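Local atomic coordinates of Cas13d (uncultured Ruminococcus sp, PDB entry 6IV9), a protein that binds a CRISPR RNA as an RNA-guided ribonuclease, whose two HEPN domains direct both maturation of that guide RNA and cleavage of target RNA. Residues L155-R158 with K162-D165; E513-L518 with I569-K574; R601-E604 with L608-K611. The protein carries 2 engineered substitutions. All blocks are in the same frame, centred on the assembly; numbering follows the deposited sequence.

Contact 1: residues L155-R158 with K162-D165; sequences LEKR and KTFD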
ATOM      1  N   LEU A 155     -18.737  19.346   3.870  1.00 26.77           N
ATOM      2  CA  LEU A 155     -17.288  19.170   3.643  1.00 27.11           C
ATOM      3  C   LEU A 155     -16.620  20.505   3.307  1.00 28.50           C
ATOM      4  O   LEU A 155     -15.594  20.771   3.857  1.00 27.88           O
ATOM      5  CB  LEU A 155     -17.086  18.129   2.547  1.00 27.31           C
ATOM      6  CG  LEU A 155     -17.305  16.697   3.019  1.00 27.66           C
ATOM      7  CD1 LEU A 155     -17.437  15.735   1.865  1.00 28.22           C
ATOM      8  CD2 LEU A 155     -16.190  16.281   3.945  1.00 27.99           C
ATOM      9  N   GLU A 156     -17.232  21.320   2.457  1.00 26.13           N
ATOM     10  CA  GLU A 156     -16.632  22.627   2.095  1.00 26.52           C
ATOM     11  C   GLU A 156     -16.514  23.483   3.354  1.00 25.49           C
ATOM     12  O   GLU A 156     -15.500  24.101   3.540  1.00 30.10           O
ATOM     13  CB  GLU A 156     -17.492  23.334   1.054  1.00 27.40           C
ATOM     14  CG  GLU A 156     -17.429  22.684  -0.308  1.00 28.60           C
ATOM     15  CD  GLU A 156     -18.464  23.136  -1.322  1.00 31.50           C
ATOM     16  OE1 GLU A 156     -18.304  22.800  -2.470  1.00 31.22           O
ATOM     17  OE2 GLU A 156     -19.419  23.802  -0.939  1.00 33.15           O
ATOM     18  N   LYS A 157     -17.538  23.482   4.187  1.00 26.34           N
ATOM     19  CA  LYS A 157     -17.451  24.291   5.424  1.00 32.37           C
ATOM     20  C   LYS A 157     -16.306  23.785   6.308  1.00 34.65           C
ATOM     21  O   LYS A 157     -15.561  24.587   6.788  1.00 33.35           O
ATOM     22  CB  LYS A 157     -18.767  24.213   6.189  1.00 33.14           C
ATOM     23  CG  LYS A 157     -19.935  24.899   5.511  1.00 45.01           C
ATOM     24  CD  LYS A 157     -21.093  25.099   6.444  1.00 48.07           C
ATOM     25  CE  LYS A 157     -22.267  24.207   6.138  1.00 55.95           C
ATOM     26  NZ  LYS A 157     -23.189  24.125   7.291  1.00 57.50           N
ATOM     27  N   ARG A 158     -16.171  22.477   6.460  1.00 30.78           N
ATOM     28  CA  ARG A 158     -15.107  21.906   7.315  1.00 33.90           C
ATOM     29  C   ARG A 158     -13.712  22.249   6.777  1.00 33.73           C
ATOM     30  O   ARG A 158     -12.856  22.568   7.570  1.00 30.12           O
ATOM     31  CB  ARG A 158     -15.319  20.397   7.408  1.00 41.05           C
ATOM     32  CG  ARG A 158     -14.143  19.603   7.951  1.00 54.90           C
ATOM     33  CD  ARG A 158     -14.345  18.098   7.862  1.00 62.45           C
ATOM     34  NE  ARG A 158     -14.568  17.421   9.128  1.00 60.21           N
ATOM     35  CZ  ARG A 158     -15.227  16.280   9.283  1.00 69.31           C
ATOM     36  NH1 ARG A 158     -14.748  15.154   8.783  1.00 49.90           N
ATOM     37  NH2 ARG A 158     -16.354  16.263   9.972  1.00 56.90           N
ATOM     38  N   LYS A 162     -16.588  27.807   4.319  1.00 31.34           N
ATOM     39  CA  LYS A 162     -17.822  28.286   3.654  1.00 37.06           C
ATOM     40  C   LYS A 162     -18.169  27.355   2.493  1.00 35.73           C
ATOM     41  O   LYS A 162     -17.349  26.537   2.150  1.00 34.79           O
ATOM     42  CB  LYS A 162     -17.629  29.712   3.139  1.00 41.34           C
ATOM     43  CG  LYS A 162     -16.343  29.938   2.371  1.00 48.10           C
ATOM     44  CD  LYS A 162     -16.296  31.258   1.684  1.00 55.27           C
ATOM     45  CE  LYS A 162     -17.373  31.397   0.639  1.00 66.90           C
ATOM     46  NZ  LYS A 162     -18.058  32.705   0.747  1.00 81.63           N
ATOM     47  N   THR A 163     -19.379  27.471   1.966  1.00 32.31           N
ATOM     48  CA  THR A 163     -19.812  26.671   0.797  1.00 33.97           C
ATOM     49  C   THR A 163     -19.418  27.402  -0.486  1.00 38.09           C
ATOM     50  O   THR A 163     -19.208  28.587  -0.419  1.00 31.46           O
ATOM     51  CB  THR A 163     -21.309  26.369   0.844  1.00 35.66           C
ATOM     52  OG1 THR A 163     -21.997  27.596   0.634  1.00 34.29           O
ATOM     53  CG2 THR A 163     -21.721  25.734   2.150  1.00 38.08           C
ATOM     54  N   PHE A 164     -19.374  26.688  -1.601  1.00 31.85           N
ATOM     55  CA  PHE A 164     -18.982  27.297  -2.885  1.00 32.23           C
ATOM     56  C   PHE A 164     -19.927  26.840  -3.979  1.00 31.98           C
ATOM     57  O   PHE A 164     -20.350  25.708  -3.953  1.00 33.22           O
ATOM     58  CB  PHE A 164     -17.565  26.878  -3.265  1.00 33.43           C
ATOM     59  CG  PHE A 164     -16.513  27.458  -2.366  1.00 34.51           C
ATOM     60  CD1 PHE A 164     -15.954  28.687  -2.642  1.00 40.19           C
ATOM     61  CD2 PHE A 164     -16.123  26.800  -1.222  1.00 36.07           C
ATOM     62  CE1 PHE A 164     -15.005  29.233  -1.805  1.00 36.93           C
ATOM     63  CE2 PHE A 164     -15.169  27.347  -0.387  1.00 37.54           C
ATOM     64  CZ  PHE A 164     -14.615  28.558  -0.683  1.00 37.56           C
ATOM     65  N   ASP A 165     -20.147  27.708  -4.959  1.00 30.42           N
ATOM     66  CA  ASP A 165     -20.989  27.378  -6.129  1.00 33.97           C
ATOM     67  C   ASP A 165     -20.099  26.894  -7.273  1.00 31.18           C
ATOM     68  O   ASP A 165     -20.161  27.434  -8.342  1.00 31.63           O
ATOM     69  CB  ASP A 165     -21.868  28.546  -6.538  1.00 42.08           C
ATOM     70  CG  ASP A 165     -23.285  28.052  -6.632  1.00 62.79           C
ATOM     71  OD1 ASP A 165     -24.119  28.523  -5.824  1.00 60.59           O
ATOM     72  OD2 ASP A 165     -23.514  27.139  -7.441  1.00 88.27           O
TER
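Between Glu156 and Thr163 the chain leaves helix 152-160, turns, and comes back past the helix in an extended loop, bringing the CA atoms of Lys157 and Lys162 to 4.4 Å. The carboxylate of Glu156 is what ties the two parts together. Its OE2 accepts the backbone N-H of Phe164 at 3.0 Å from N, with an N-H...O angle of 155°. The N-H...O line is fairly straight, but the donor stands about 60° above the carboxylate plane. The reach comes from the torsions: CG is anti to the carbonyl carbon (chi1 -71°) and the rest of the chain is extended, which carries the acid across to the loop. Other carboxylate contacts follow from this reach: OE2 lies 3.4 Å from Thr163 CA, and CD comes up to the edge of the Phe164 ring, near its plane. The second oxygen, OE1, is held by a salt bridge to Lys152, so a buried acid has a partner at each oxygen. Nearer the backbone, Glu156 CB rests on the carbonyl oxygen of Lys162 at 3.4 Å. Lys157 and Thr163, both exposed, lie side by side and point the same way, Lys157 CG meeting Thr163 CG2 at 3.9 Å, while the lysine amine turns away to a salt bridge with Glu154. Phe164 itself stacks on His169 and touches Glu543. A helical acid accepting the N-H of a residue eight positions later is a local side-chain-to-backbone link, here fastening the connection of a helix-loop-helix unit between helices 152-160 and 168-197 at the protein surface.

Contact 2: residues E513-L518 with I569-K574; sequences EINDLL and IASMRK. With nucleotides of chain B.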
ATOM      1  N   GLU A 513       3.426  -2.998   0.858  1.00 20.91           N
ATOM      2  CA  GLU A 513       2.653  -2.066   1.702  1.00 21.74           C
ATOM      3  C   GLU A 513       3.220  -0.655   1.517  1.00 22.42           C
ATOM      4  O   GLU A 513       2.460   0.273   1.414  1.00 24.45           O
ATOM      5  CB  GLU A 513       2.681  -2.538   3.151  1.00 26.04           C
ATOM      6  CG  GLU A 513       1.912  -3.814   3.405  1.00 24.16           C
ATOM      7  CD  GLU A 513       1.999  -4.291   4.841  1.00 27.73           C
ATOM      8  OE1 GLU A 513       3.093  -4.382   5.342  1.00 26.79           O
ATOM      9  OE2 GLU A 513       0.969  -4.541   5.420  1.00 31.06           O
ATOM     10  N   ILE A 514       4.534  -0.533   1.477  1.00 20.52           N
ATOM     11  CA  ILE A 514       5.159   0.798   1.274  1.00 20.45           C
ATOM     12  C   ILE A 514       4.717   1.324  -0.092  1.00 23.98           C
ATOM     13  O   ILE A 514       4.312   2.446  -0.168  1.00 23.37           O
ATOM     14  CB  ILE A 514       6.686   0.658   1.342  1.00 22.14           C
ATOM     15  CG1 ILE A 514       7.160   0.323   2.754  1.00 23.46           C
ATOM     16  CG2 ILE A 514       7.378   1.882   0.774  1.00 22.38           C
ATOM     17  CD1 ILE A 514       8.604  -0.055   2.841  1.00 23.35           C
ATOM     18  N   ASN A 515       4.767   0.487  -1.121  1.00 22.81           N
ATOM     19  CA  ASN A 515       4.392   0.935  -2.480  1.00 21.31           C
ATOM     20  C   ASN A 515       2.933   1.371  -2.503  1.00 24.51           C
ATOM     21  O   ASN A 515       2.659   2.399  -3.038  1.00 21.86           O
ATOM     22  CB  ASN A 515       4.613  -0.172  -3.501  1.00 22.85           C
ATOM     23  CG  ASN A 515       6.077  -0.322  -3.824  1.00 26.47           C
ATOM     24  OD1 ASN A 515       6.840   0.575  -3.540  1.00 29.53           O
ATOM     25  ND2 ASN A 515       6.461  -1.438  -4.408  1.00 26.43           N
ATOM     26  N   ASP A 516       2.061   0.575  -1.910  1.00 22.44           N
ATOM     27  CA  ASP A 516       0.624   0.917  -1.923  1.00 24.75           C
ATOM     28  C   ASP A 516       0.365   2.221  -1.163  1.00 24.76           C
ATOM     29  O   ASP A 516      -0.264   3.089  -1.713  1.00 23.99           O
ATOM     30  CB  ASP A 516      -0.163  -0.210  -1.270  1.00 24.61           C
ATOM     31  CG  ASP A 516      -1.655   0.023  -1.295  1.00 31.77           C
ATOM     32  OD1 ASP A 516      -2.149   0.385  -2.333  1.00 33.96           O
ATOM     33  OD2 ASP A 516      -2.284  -0.190  -0.283  1.00 36.28           O
ATOM     34  N   LEU A 517       0.869   2.343   0.058  1.00 22.58           N
ATOM     35  CA  LEU A 517       0.619   3.584   0.823  1.00 22.69           C
ATOM     36  C   LEU A 517       1.269   4.797   0.147  1.00 20.83           C
ATOM     37  O   LEU A 517       0.613   5.779  -0.045  1.00 21.53           O
ATOM     38  CB  LEU A 517       1.223   3.409   2.216  1.00 21.87           C
ATOM     39  CG  LEU A 517       1.212   4.672   3.066  1.00 22.81           C
ATOM     40  CD1 LEU A 517      -0.201   5.101   3.376  1.00 24.05           C
ATOM     41  CD2 LEU A 517       1.990   4.495   4.346  1.00 24.90           C
ATOM     42  N   LEU A 518       2.543   4.696  -0.191  1.00 21.09           N
ATOM     43  CA  LEU A 518       3.248   5.860  -0.774  1.00 19.47           C
ATOM     44  C   LEU A 518       2.683   6.256  -2.138  1.00 21.55           C
ATOM     45  O   LEU A 518       2.449   7.413  -2.336  1.00 21.61           O
ATOM     46  CB  LEU A 518       4.744   5.583  -0.836  1.00 20.97           C
ATOM     47  CG  LEU A 518       5.502   5.972   0.430  1.00 22.38           C
ATOM     48  CD1 LEU A 518       5.477   7.468   0.627  1.00 25.12           C
ATOM     49  CD2 LEU A 518       4.911   5.301   1.643  1.00 22.98           C
ATOM     50  N   ILE A 569      13.792   5.700  -0.868  1.00 23.86           N
ATOM     51  CA  ILE A 569      14.690   5.318   0.259  1.00 24.27           C
ATOM     52  C   ILE A 569      14.065   4.263   1.175  1.00 23.07           C
ATOM     53  O   ILE A 569      14.790   3.464   1.683  1.00 25.66           O
ATOM     54  CB  ILE A 569      15.250   6.540   0.996  1.00 25.14           C
ATOM     55  CG1 ILE A 569      14.179   7.254   1.812  1.00 24.93           C
ATOM     56  CG2 ILE A 569      15.933   7.462   0.008  1.00 28.34           C
ATOM     57  CD1 ILE A 569      14.688   8.407   2.596  1.00 29.46           C
ATOM     58  N   ALA A 570      12.759   4.327   1.402  1.00 22.58           N
ATOM     59  CA  ALA A 570      12.081   3.322   2.249  1.00 23.79           C
ATOM     60  C   ALA A 570      12.131   1.933   1.599  1.00 25.61           C
ATOM     61  O   ALA A 570      12.069   0.967   2.310  1.00 27.04           O
ATOM     62  CB  ALA A 570      10.676   3.737   2.571  1.00 25.44           C
ATOM     63  N   SER A 571      12.155   1.887   0.275  1.00 23.04           N
ATOM     64  CA  SER A 571      12.145   0.634  -0.515  1.00 27.32           C
ATOM     65  C   SER A 571      13.510  -0.052  -0.494  1.00 27.50           C
ATOM     66  O   SER A 571      13.598  -1.173  -0.914  1.00 27.12           O
ATOM     67  CB  SER A 571      11.665   0.890  -1.914  1.00 26.78           C
ATOM     68  OG  SER A 571      10.324   1.322  -1.908  1.00 27.03           O
ATOM     69  N   MET A 572      14.540   0.661  -0.073  1.00 26.73           N
ATOM     70  CA  MET A 572      15.903   0.091  -0.043  1.00 27.08           C
ATOM     71  C   MET A 572      16.055  -0.892   1.108  1.00 28.10           C
ATOM     72  O   MET A 572      15.456  -0.703   2.131  1.00 28.20           O
ATOM     73  CB  MET A 572      16.951   1.195   0.070  1.00 26.76           C
ATOM     74  CG  MET A 572      17.041   2.019  -1.174  1.00 29.50           C
ATOM     75  SD  MET A 572      18.131   3.415  -1.021  1.00 31.30           S
ATOM     76  CE  MET A 572      17.949   4.168  -2.628  1.00 30.73           C
ATOM     77  N   ARG A 573      16.885  -1.892   0.888  1.00 32.39           N
ATOM     78  CA  ARG A 573      17.176  -2.943   1.877  1.00 41.22           C
ATOM     79  C   ARG A 573      17.830  -2.322   3.111  1.00 33.00           C
ATOM     80  O   ARG A 573      18.712  -1.513   2.961  1.00 39.04           O
ATOM     81  CB  ARG A 573      18.194  -3.874   1.222  1.00 47.42           C
ATOM     82  CG  ARG A 573      18.363  -5.215   1.902  1.00 62.97           C
ATOM     83  CD  ARG A 573      19.281  -6.054   1.036  1.00 61.04           C
ATOM     84  NE  ARG A 573      19.613  -7.277   1.732  1.00 74.91           N
ATOM     85  CZ  ARG A 573      19.863  -8.437   1.149  1.00 73.25           C
ATOM     86  NH1 ARG A 573      20.077  -9.510   1.887  1.00 61.60           N
ATOM     87  NH2 ARG A 573      19.905  -8.515  -0.165  1.00 67.43           N
ATOM     88  N   LYS A 574      17.338  -2.671   4.287  1.00 36.11           N
ATOM     89  CA  LYS A 574      17.971  -2.209   5.544  1.00 40.56           C
ATOM     90  C   LYS A 574      19.003  -3.260   5.958  1.00 42.68           C
ATOM     91  O   LYS A 574      18.925  -4.387   5.496  1.00 39.08           O
ATOM     92  CB  LYS A 574      16.921  -1.940   6.625  1.00 48.65           C
ATOM     93  CG  LYS A 574      16.302  -0.548   6.612  1.00 53.53           C
ATOM     94  CD  LYS A 574      15.261  -0.298   7.691  1.00 56.83           C
ATOM     95  CE  LYS A 574      14.034   0.462   7.226  1.00 56.63           C
ATOM     96  NZ  LYS A 574      14.360   1.506   6.230  1.00 55.44           N
TER
ATOM     97  P     A B  42      14.233  -3.035  -7.402  0.96 56.70           P
ATOM     98  OP1   A B  42      13.957  -1.723  -8.019  1.00 57.54           O
ATOM     99  OP2   A B  42      15.106  -4.066  -8.031  1.00 45.22           O
ATOM    100  O5'   A B  42      14.993  -2.818  -6.028  1.00 42.82           O
ATOM    101  C5'   A B  42      14.430  -1.952  -5.062  1.00 41.30           C
ATOM    102  C4'   A B  42      15.316  -2.022  -3.871  1.00 40.50           C
ATOM    103  O4'   A B  42      15.053  -3.299  -3.248  1.00 35.74           O
ATOM    104  C3'   A B  42      16.813  -1.999  -4.174  1.00 31.55           C
ATOM    105  O3'   A B  42      17.319  -0.663  -3.984  1.00 26.84           O
ATOM    106  C2'   A B  42      17.398  -2.888  -3.079  1.00 32.81           C
ATOM    107  O2'   A B  42      17.773  -2.350  -1.836  1.00 30.64           O
ATOM    108  C1'   A B  42      16.227  -3.799  -2.702  1.00 40.77           C
ATOM    109  N9    A B  42      16.467  -5.126  -3.242  1.00 51.69           N
ATOM    110  C8    A B  42      16.762  -5.516  -4.525  1.00 60.97           C
ATOM    111  N7    A B  42      17.005  -6.797  -4.641  1.00 69.03           N
ATOM    112  C5    A B  42      16.879  -7.278  -3.345  1.00 66.94           C
ATOM    113  C6    A B  42      16.990  -8.565  -2.800  1.00 75.33           C
ATOM    114  N6    A B  42      17.290  -9.645  -3.525  1.00 80.96           N
ATOM    115  N1    A B  42      16.771  -8.709  -1.470  1.00 74.57           N
ATOM    116  C2    A B  42      16.468  -7.621  -0.745  1.00 70.07           C
ATOM    117  N3    A B  42      16.325  -6.359  -1.148  1.00 68.08           N
ATOM    118  C4    A B  42      16.560  -6.255  -2.471  1.00 62.54           C
ATOM    119  P     U B  34       6.923   2.057  -9.286  1.00 26.37           P
ATOM    120  OP1   U B  34       8.126   1.815  -8.444  1.00 25.68           O
ATOM    121  OP2   U B  34       6.734   1.369 -10.544  1.00 26.20           O
ATOM    122  O5'   U B  34       5.659   1.793  -8.395  1.00 25.17           O
ATOM    123  C5'   U B  34       5.006   0.516  -8.373  1.00 27.44           C
ATOM    124  C4'   U B  34       3.732   0.632  -7.585  1.00 24.15           C
ATOM    125  O4'   U B  34       2.774   1.507  -8.216  1.00 23.64           O
ATOM    126  C3'   U B  34       2.969  -0.669  -7.387  1.00 23.49           C
ATOM    127  O3'   U B  34       3.620  -1.366  -6.315  1.00 25.17           O
ATOM    128  C2'   U B  34       1.592  -0.139  -7.016  1.00 24.50           C
ATOM    129  O2'   U B  34       1.580   0.268  -5.656  1.00 25.19           O
ATOM    130  C1'   U B  34       1.469   1.033  -7.989  1.00 25.70           C
ATOM    131  N1    U B  34       0.900   0.652  -9.296  1.00 27.86           N
ATOM    132  C2    U B  34      -0.449   0.382  -9.289  1.00 29.99           C
ATOM    133  O2    U B  34      -1.122   0.430  -8.277  1.00 29.89           O
ATOM    134  N3    U B  34      -0.968   0.028 -10.495  1.00 34.58           N
ATOM    135  C4    U B  34      -0.300  -0.080 -11.688  1.00 33.18           C
ATOM    136  O4    U B  34      -0.933  -0.342 -12.695  1.00 35.62           O
ATOM    137  C5    U B  34       1.091   0.244 -11.630  1.00 32.08           C
ATOM    138  C6    U B  34       1.638   0.565 -10.449  1.00 29.16           C
ATOM    139  P     U B  43      17.598   0.314  -5.167  1.00 29.68           P
ATOM    140  OP1   U B  43      16.514   1.364  -5.185  1.00 29.27           O
ATOM    141  OP2   U B  43      17.899  -0.423  -6.392  1.00 33.01           O
ATOM    142  O5'   U B  43      18.872   1.113  -4.659  1.00 30.65           O
ATOM    143  C5'   U B  43      20.106   0.438  -4.376  1.00 27.12           C
ATOM    144  C4'   U B  43      21.238   1.441  -4.335  1.00 28.20           C
ATOM    145  O4'   U B  43      21.001   2.257  -3.172  1.00 27.28           O
ATOM    146  C3'   U B  43      22.641   0.849  -4.107  1.00 27.85           C
ATOM    147  O3'   U B  43      23.161   0.568  -5.396  1.00 28.05           O
ATOM    148  C2'   U B  43      23.352   1.995  -3.372  1.00 26.79           C
ATOM    149  O2'   U B  43      23.607   2.982  -4.346  1.00 26.74           O
ATOM    150  C1'   U B  43      22.222   2.534  -2.484  1.00 29.74           C
ATOM    151  N1    U B  43      22.167   1.920  -1.150  1.00 32.36           N
ATOM    152  C2    U B  43      23.174   2.211  -0.262  1.00 40.42           C
ATOM    153  O2    U B  43      24.074   2.985  -0.513  1.00 45.28           O
ATOM    154  N3    U B  43      23.086   1.568   0.941  1.00 44.05           N
ATOM    155  C4    U B  43      22.118   0.687   1.344  1.00 48.68           C
ATOM    156  O4    U B  43      22.179   0.201   2.471  1.00 62.34           O
ATOM    157  C5    U B  43      21.106   0.434   0.374  1.00 44.43           C
ATOM    158  C6    U B  43      21.163   1.040  -0.812  1.00 40.64           C
TER
HETATM  159  O   HOH W   1       8.896  -1.066  -1.593  1.00 29.90           O
HETATM  160  O   HOH W   2       9.259   1.155  -4.594  1.00 35.11           O
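At the bound guide RNA, helix 511-535 meets the end of helix 556-570 through Ile514 and Asn515 against Ala570 and Ser571. The direct contact is small: Ile514 CG2 packs on Ala570 CB at 4.2 Å, and its CD1 lies 3.7 Å from the Ala570 carbonyl oxygen. The polar side is joined through water. Asn515 OD1 and Ser571 OG, 3.9 Å apart, do not bond to each other directly; two water molecules span them, each donating to both oxygens. One lies 2.7 Å from Asn515 OD1, whereas the other makes a longer approach to the same atom but sits 2.8 Å from Ser571 OG. The two waters form parallel bridges, and both residues have further ties: Ser571 OG bonds to Lys567 O, and Asn515 ND2 to an RNA phosphate. Asn515 also rests its CB against O3' of U34 of chain B.

Past the serine, the loop meets the RNA backbone directly. Arg573 N donates to O2' of A42 of chain B at 2.9 Å and 163°, a nearly straight bond to the 2'-hydroxyl that marks RNA. The arginine chain, with CG anti to N (chi1 -165°) and extended as far as NE, runs beside the adenine. Met572, likewise extended, lays CE 3.6 Å from O4' of U43 of chain B and SD near the same sugar, and it also touches Arg325 and Ile329 of helix 312-330. Replacing Met572 by an alanine would remove SD and CE and would probably leave the U43 ribose without this packing and open a gap beside helix 312-330. Water-bridged helix packing beside a backbone amide that reads a ribose hydroxyl is the character of this guide-RNA binding site.

Contact 3: residues R601-E604 with L608-K611; sequences RISE and LKEK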
ATOM      1  N   ARG A 601      17.277 -25.832  24.240  1.00 35.83           N
ATOM      2  CA  ARG A 601      17.414 -26.844  23.166  1.00 32.87           C
ATOM      3  C   ARG A 601      17.664 -26.162  21.815  1.00 33.49           C
ATOM      4  O   ARG A 601      18.432 -26.672  21.043  1.00 36.53           O
ATOM      5  CB  ARG A 601      16.176 -27.735  23.121  1.00 35.79           C
ATOM      6  CG  ARG A 601      16.282 -28.854  22.103  1.00 40.69           C
ATOM      7  CD  ARG A 601      17.581 -29.619  22.170  1.00 44.28           C
ATOM      8  NE  ARG A 601      17.530 -30.738  21.260  1.00 44.07           N
ATOM      9  CZ  ARG A 601      18.566 -31.246  20.629  1.00 49.66           C
ATOM     10  NH1 ARG A 601      19.785 -30.978  21.040  1.00 55.91           N
ATOM     11  NH2 ARG A 601      18.389 -32.039  19.594  1.00 44.22           N
ATOM     12  N   ILE A 602      16.976 -25.061  21.543  1.00 36.06           N
ATOM     13  CA  ILE A 602      17.169 -24.336  20.259  1.00 36.22           C
ATOM     14  C   ILE A 602      18.601 -23.821  20.220  1.00 39.67           C
ATOM     15  O   ILE A 602      19.253 -23.980  19.213  1.00 34.96           O
ATOM     16  CB  ILE A 602      16.161 -23.185  20.120  1.00 34.27           C
ATOM     17  CG1 ILE A 602      14.740 -23.706  19.938  1.00 32.64           C
ATOM     18  CG2 ILE A 602      16.568 -22.254  18.998  1.00 33.30           C
ATOM     19  CD1 ILE A 602      13.689 -22.667  20.136  1.00 36.37           C
ATOM     20  N   SER A 603      19.075 -23.275  21.336  1.00 38.80           N
ATOM     21  CA  SER A 603      20.452 -22.734  21.381  1.00 40.28           C
ATOM     22  C   SER A 603      21.432 -23.857  21.092  1.00 33.94           C
ATOM     23  O   SER A 603      22.403 -23.604  20.419  1.00 36.21           O
ATOM     24  CB  SER A 603      20.753 -22.134  22.715  1.00 41.66           C
ATOM     25  OG  SER A 603      20.409 -20.777  22.719  1.00 46.82           O
ATOM     26  N   GLU A 604      21.154 -25.029  21.652  1.00 41.96           N
ATOM     27  CA  GLU A 604      21.993 -26.241  21.504  1.00 44.58           C
ATOM     28  C   GLU A 604      22.026 -26.717  20.051  1.00 39.63           C
ATOM     29  O   GLU A 604      23.095 -26.901  19.526  1.00 37.80           O
ATOM     30  CB  GLU A 604      21.371 -27.326  22.377  1.00 48.16           C
ATOM     31  CG  GLU A 604      22.184 -28.596  22.464  1.00 51.59           C
ATOM     32  CD  GLU A 604      21.711 -29.541  23.555  1.00 60.93           C
ATOM     33  OE1 GLU A 604      22.492 -29.817  24.453  1.00 76.45           O
ATOM     34  OE2 GLU A 604      20.570 -29.988  23.506  1.00 55.29           O
ATOM     35  N   LEU A 608      24.058 -21.540  19.302  1.00 35.47           N
ATOM     36  CA  LEU A 608      23.974 -20.068  19.389  1.00 37.72           C
ATOM     37  C   LEU A 608      25.002 -19.480  20.358  1.00 47.20           C
ATOM     38  O   LEU A 608      25.497 -18.399  20.076  1.00 45.83           O
ATOM     39  CB  LEU A 608      22.550 -19.692  19.796  1.00 40.88           C
ATOM     40  CG  LEU A 608      21.477 -19.996  18.758  1.00 38.85           C
ATOM     41  CD1 LEU A 608      20.171 -19.332  19.129  1.00 40.03           C
ATOM     42  CD2 LEU A 608      21.936 -19.574  17.382  1.00 35.88           C
ATOM     43  N   LYS A 609      25.280 -20.161  21.460  1.00 41.51           N
ATOM     44  CA  LYS A 609      26.167 -19.566  22.486  1.00 57.42           C
ATOM     45  C   LYS A 609      27.581 -20.124  22.387  1.00 60.91           C
ATOM     46  O   LYS A 609      28.391 -19.815  23.261  1.00 61.98           O
ATOM     47  CB  LYS A 609      25.546 -19.797  23.862  1.00 56.87           C
ATOM     48  CG  LYS A 609      24.486 -18.768  24.214  1.00 63.18           C
ATOM     49  CD  LYS A 609      23.447 -19.241  25.172  1.00 65.82           C
ATOM     50  CE  LYS A 609      22.642 -18.096  25.740  1.00 76.06           C
ATOM     51  NZ  LYS A 609      21.614 -18.569  26.692  1.00 81.77           N
ATOM     52  N   GLU A 610      27.833 -20.905  21.345  1.00 59.04           N
ATOM     53  CA  GLU A 610      29.131 -21.586  21.151  1.00 56.87           C
ATOM     54  C   GLU A 610      29.982 -20.763  20.195  1.00 57.27           C
ATOM     55  O   GLU A 610      29.453 -20.251  19.225  1.00 47.23           O
ATOM     56  CB  GLU A 610      28.892 -23.006  20.651  1.00 64.94           C
ATOM     57  CG  GLU A 610      30.026 -23.953  20.950  1.00 72.85           C
ATOM     58  CD  GLU A 610      29.916 -25.337  20.340  1.00 76.89           C
ATOM     59  OE1 GLU A 610      30.902 -25.779  19.732  1.00 74.23           O
ATOM     60  OE2 GLU A 610      28.861 -25.975  20.494  1.00 71.88           O
ATOM     61  N   LYS A 611      31.266 -20.653  20.511  1.00 58.05           N
ATOM     62  CA  LYS A 611      32.226 -19.896  19.685  1.00 59.73           C
ATOM     63  C   LYS A 611      33.114 -20.916  18.985  1.00 57.58           C
ATOM     64  O   LYS A 611      33.421 -21.933  19.582  1.00 56.35           O
ATOM     65  CB  LYS A 611      33.053 -18.961  20.560  1.00 71.45           C
ATOM     66  CG  LYS A 611      32.294 -17.771  21.121  1.00 81.36           C
ATOM     67  CD  LYS A 611      33.069 -17.034  22.188  1.00 90.39           C
ATOM     68  CE  LYS A 611      32.290 -15.921  22.855  1.00 89.26           C
ATOM     69  NZ  LYS A 611      33.164 -15.074  23.704  1.00 91.98           N
TER
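Leu608 N donates to Ser603 O at 2.9 Å, an i+5 to i bond that closes a pi-turn at the C-terminal end of helix 599-606. The N-H...O angle is 155°, and the donor lies in the carbonyl plane with a C=O...N angle of 146°, so the last turn is closed by a well-formed backbone bond one residue longer than the alpha-helical pattern. The turn brings the leucine side chain back over Ser603. With CG anti to the carbonyl carbon (chi1 -67°), its CG sits 3.9 Å from Ser603 CA, while Leu608 CB and CD1 both approach the serine OG from the same side, CB at 3.8 Å. Beyond the serine, Leu608 also packs on Leu581 and Phe584 of helix 581-591, as Ile602 does on Leu581, so the turn is joined to the neighbouring helix through apolar contacts. On the helix itself a salt bridge spans i to i+3: Arg601 presents its guanidinium edge to the acid of Glu604. Arg601 NH1 to Glu604 OE2 is 2.8 Å; OE2 lies near the guanidinium plane, whereas NH1 stands above the carboxylate plane.

In the fold
Along the chain the three contacts follow one another without overlap. Contact 2 lies near the middle of the protein, about 9 Å from its centre, while contacts 1 and 3 lie on opposite sides of that centre, their own centres about 66 Å apart; these are about 36 and 35 Å, respectively, from the centre of contact 2. Helix 168-197 links the first two: it follows the loop of contact 1, receives Leu155, and packs against helix 511-535 of contact 2. Contact 1 ties a loop back to the helix before it and contact 3 closes a helix end, both at the surface, whereas contact 2 joins segments some fifty residues apart and touches the RNA directly. The largely helical protein thus pairs local links at its periphery with a long-range junction at the guide.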